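Local atomic coordinates of myosin-4 (PDB entry 3MMI), a protein that serves as a type V myosin motor in budding yeast, carrying ASH1 and other mRNAs to the bud through its interaction with SHE3. Residues Asp230-Cys235 / Met343-Ser348. Numbering follows the deposited sequence.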
ATOM      1  N   ASP A 230      -8.630 -14.356   1.696  1.00 19.35           N
ATOM      2  CA  ASP A 230      -9.880 -14.945   1.164  1.00 19.50           C
ATOM      3  C   ASP A 230      -9.721 -16.337   0.697  1.00 19.36           C
ATOM      4  O   ASP A 230     -10.687 -17.160   0.727  1.00 18.12           O
ATOM      5  CB  ASP A 230     -10.459 -14.128   0.023  1.00 18.01           C
ATOM      6  CG  ASP A 230     -11.045 -12.798   0.483  1.00 23.50           C
ATOM      7  OD1 ASP A 230     -11.178 -12.570   1.716  1.00 26.16           O
ATOM      8  OD2 ASP A 230     -11.289 -11.923  -0.421  1.00 27.05           O
ATOM      9  N   LEU A 231      -8.519 -16.670   0.235  1.00 17.71           N
ATOM     10  CA  LEU A 231      -8.323 -18.066  -0.166  1.00 19.04           C
ATOM     11  C   LEU A 231      -8.525 -18.982   1.077  1.00 22.14           C
ATOM     12  O   LEU A 231      -9.212 -20.069   0.969  1.00 22.00           O
ATOM     13  CB  LEU A 231      -6.920 -18.272  -0.715  1.00 18.54           C
ATOM     14  CG  LEU A 231      -6.544 -19.743  -0.892  1.00 17.77           C
ATOM     15  CD1 LEU A 231      -7.184 -20.297  -2.208  1.00 23.47           C
ATOM     16  CD2 LEU A 231      -5.004 -19.998  -0.939  1.00 20.13           C
ATOM     17  N   ILE A 232      -8.007 -18.557   2.213  1.00 20.24           N
ATOM     18  CA  ILE A 232      -8.171 -19.340   3.431  1.00 27.56           C
ATOM     19  C   ILE A 232      -9.616 -19.258   4.022  1.00 26.42           C
ATOM     20  O   ILE A 232     -10.087 -20.235   4.430  1.00 30.21           O
ATOM     21  CB  ILE A 232      -7.247 -18.838   4.589  1.00 27.46           C
ATOM     22  CG1 ILE A 232      -5.766 -19.043   4.265  1.00 31.48           C
ATOM     23  CG2 ILE A 232      -7.611 -19.570   5.933  1.00 34.60           C
ATOM     24  CD1 ILE A 232      -5.418 -20.343   3.646  1.00 24.79           C
ATOM     25  N   THR A 233     -10.251 -18.098   4.070  1.00 28.54           N
ATOM     26  CA  THR A 233     -11.484 -17.905   4.897  1.00 31.09           C
ATOM     27  C   THR A 233     -12.717 -18.243   4.050  1.00 33.04           C
ATOM     28  O   THR A 233     -13.680 -18.842   4.529  1.00 35.39           O
ATOM     29  CB  THR A 233     -11.646 -16.504   5.459  1.00 27.32           C
ATOM     30  OG1 THR A 233     -11.445 -15.531   4.394  1.00 38.38           O
ATOM     31  CG2 THR A 233     -10.610 -16.323   6.398  1.00 29.89           C
ATOM     32  N   LYS A 234     -12.659 -17.926   2.775  1.00 32.97           N
ATOM     33  CA  LYS A 234     -13.828 -17.931   1.903  1.00 31.53           C
ATOM     34  C   LYS A 234     -13.930 -19.079   0.889  1.00 35.48           C
ATOM     35  O   LYS A 234     -14.990 -19.295   0.283  1.00 39.94           O
ATOM     36  CB  LYS A 234     -13.916 -16.632   1.147  1.00 30.51           C
ATOM     37  CG  LYS A 234     -14.559 -15.517   1.883  1.00 30.54           C
ATOM     38  CD  LYS A 234     -13.854 -14.250   1.599  1.00 42.45           C
ATOM     39  CE  LYS A 234     -14.779 -13.049   1.666  1.00 45.92           C
ATOM     40  NZ  LYS A 234     -15.277 -12.901   0.296  1.00 51.35           N
ATOM     41  N   CYS A 235     -12.892 -19.895   0.736  1.00 34.18           N
ATOM     42  CA  CYS A 235     -12.911 -20.876  -0.327  1.00 33.34           C
ATOM     43  C   CYS A 235     -12.975 -22.238   0.289  1.00 39.63           C
ATOM     44  O   CYS A 235     -11.984 -22.783   0.868  1.00 38.25           O
ATOM     45  CB  CYS A 235     -11.704 -20.796  -1.293  1.00 32.97           C
ATOM     46  SG  CYS A 235     -11.517 -19.197  -2.115  1.00 23.02           S
ATOM     47  N   MET A 343       1.833 -16.922  15.701  1.00 24.57           N
ATOM     48  CA  MET A 343       2.106 -17.248  14.322  1.00 23.47           C
ATOM     49  C   MET A 343       0.785 -17.051  13.491  1.00 22.67           C
ATOM     50  O   MET A 343      -0.061 -17.953  13.461  1.00 18.68           O
ATOM     51  CB  MET A 343       2.607 -18.698  14.267  1.00 22.14           C
ATOM     52  CG  MET A 343       2.911 -19.199  12.787  1.00 19.14           C
ATOM     53  SD  MET A 343       3.257 -20.964  12.616  1.00 27.58           S
ATOM     54  CE  MET A 343       5.046 -21.012  13.197  1.00 14.87           C
ATOM     55  N   GLU A 344       0.637 -15.842  12.904  1.00 22.29           N
ATOM     56  CA  GLU A 344      -0.579 -15.378  12.290  1.00 23.04           C
ATOM     57  C   GLU A 344      -0.815 -16.158  11.040  1.00 22.02           C
ATOM     58  O   GLU A 344       0.107 -16.378  10.277  1.00 24.23           O
ATOM     59  CB  GLU A 344      -0.485 -13.906  11.889  1.00 24.08           C
ATOM     60  CG  GLU A 344       0.141 -12.932  12.899  1.00 32.66           C
ATOM     61  CD  GLU A 344      -0.823 -12.608  13.985  1.00 44.74           C
ATOM     62  OE1 GLU A 344      -1.987 -13.104  13.857  1.00 42.84           O
ATOM     63  OE2 GLU A 344      -0.403 -11.869  14.947  1.00 48.88           O
ATOM     64  N   ILE A 345      -2.013 -16.635  10.807  1.00 19.94           N
ATOM     65  CA  ILE A 345      -2.352 -17.176   9.535  1.00 19.88           C
ATOM     66  C   ILE A 345      -2.770 -16.048   8.541  1.00 22.58           C
ATOM     67  O   ILE A 345      -2.177 -16.009   7.432  1.00 16.19           O
ATOM     68  CB  ILE A 345      -3.424 -18.194   9.613  1.00 20.34           C
ATOM     69  CG1 ILE A 345      -2.966 -19.390  10.425  1.00 18.25           C
ATOM     70  CG2 ILE A 345      -3.921 -18.638   8.298  1.00 20.23           C
ATOM     71  CD1 ILE A 345      -4.105 -20.510  10.560  1.00 21.03           C
ATOM     72  N   MET A 346      -3.678 -15.122   8.963  1.00 22.50           N
ATOM     73  CA  MET A 346      -4.032 -13.961   8.151  1.00 23.16           C
ATOM     74  C   MET A 346      -2.799 -13.121   7.957  1.00 21.71           C
ATOM     75  O   MET A 346      -2.003 -12.940   8.868  1.00 22.00           O
ATOM     76  CB  MET A 346      -5.187 -13.155   8.841  1.00 21.93           C
ATOM     77  CG  MET A 346      -6.339 -14.065   9.168  1.00 24.17           C
ATOM     78  SD  MET A 346      -7.331 -14.291   7.686  1.00 38.92           S
ATOM     79  CE  MET A 346      -6.869 -15.875   7.233  1.00 43.48           C
ATOM     80  N   LEU A 347      -2.718 -12.495   6.796  1.00 23.43           N
ATOM     81  CA  LEU A 347      -1.774 -11.329   6.538  1.00 23.76           C
ATOM     82  C   LEU A 347      -2.450  -9.990   6.748  1.00 21.45           C
ATOM     83  O   LEU A 347      -3.638  -9.957   6.705  1.00 20.10           O
ATOM     84  CB  LEU A 347      -1.322 -11.357   5.043  1.00 23.07           C
ATOM     85  CG  LEU A 347      -0.759 -12.688   4.568  1.00 26.48           C
ATOM     86  CD1 LEU A 347      -0.524 -12.773   3.021  1.00 22.91           C
ATOM     87  CD2 LEU A 347       0.622 -12.985   5.334  1.00 22.87           C
ATOM     88  N   SER A 348      -1.641  -8.933   6.922  1.00 24.09           N
ATOM     89  CA  SER A 348      -2.001  -7.514   7.004  1.00 26.29           C
ATOM     90  C   SER A 348      -1.201  -6.859   5.903  1.00 26.76           C
ATOM     91  O   SER A 348      -0.061  -7.209   5.710  1.00 27.16           O
ATOM     92  CB  SER A 348      -1.371  -6.826   8.255  1.00 23.78           C
ATOM     93  OG  SER A 348      -1.724  -7.583   9.298  1.00 41.56           O
TER
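Of the CA atoms, those of Ile232 and Met346 come closest across residues 230-235 and 343-348, 8.3 Å apart. The first segment lies in the C-terminal part of helix 209-234, where Lys234 N bonds to Asp230 O. The second is an irregular chain that follows helix 322-338. Both belong to the largely helical globular tail of this type V myosin; the helical segment falls within its DIL region. The contact is a small apolar patch at the surface, burying 133 Å² in total.

Met346 takes part in two of the three side-chain contacts, with Ile232 and with Thr233. CG stands anti to its own carbonyl carbon, and the chain then bends at chi2 (-81°) and again at chi3 (105°). These bends bring the terminal methyl CE to the helix, although the CB of Met346 does not point straight at it. CE meets Ile232 CG2 at 4.0 Å and lies equally near Ile232 CB. Ile232 directs its CB toward the loop. With chi1 at -66°, CG1 lies beside the backbone N and CG2 anti to it, facing the methionine. The other branch reaches Ile345 more loosely, with Ile232 CG1 4.5 Å from Ile345 CG2.

Lys309 NZ bonds to the O atoms of Leu231 and Ile232, and Gln302 NE2 to Ile345 O. Asn229 ND2, one turn back on the same helix as Thr233, holds Leu347 O and so links helix and loop directly beside the apolar patch.

Thr233 splits its two branches between different tasks. OG1 turns back to bond Asn229 O within the helix. The methyl CG2 packs on the end of Met346, 3.9 Å from CE and 4.1 Å from SD.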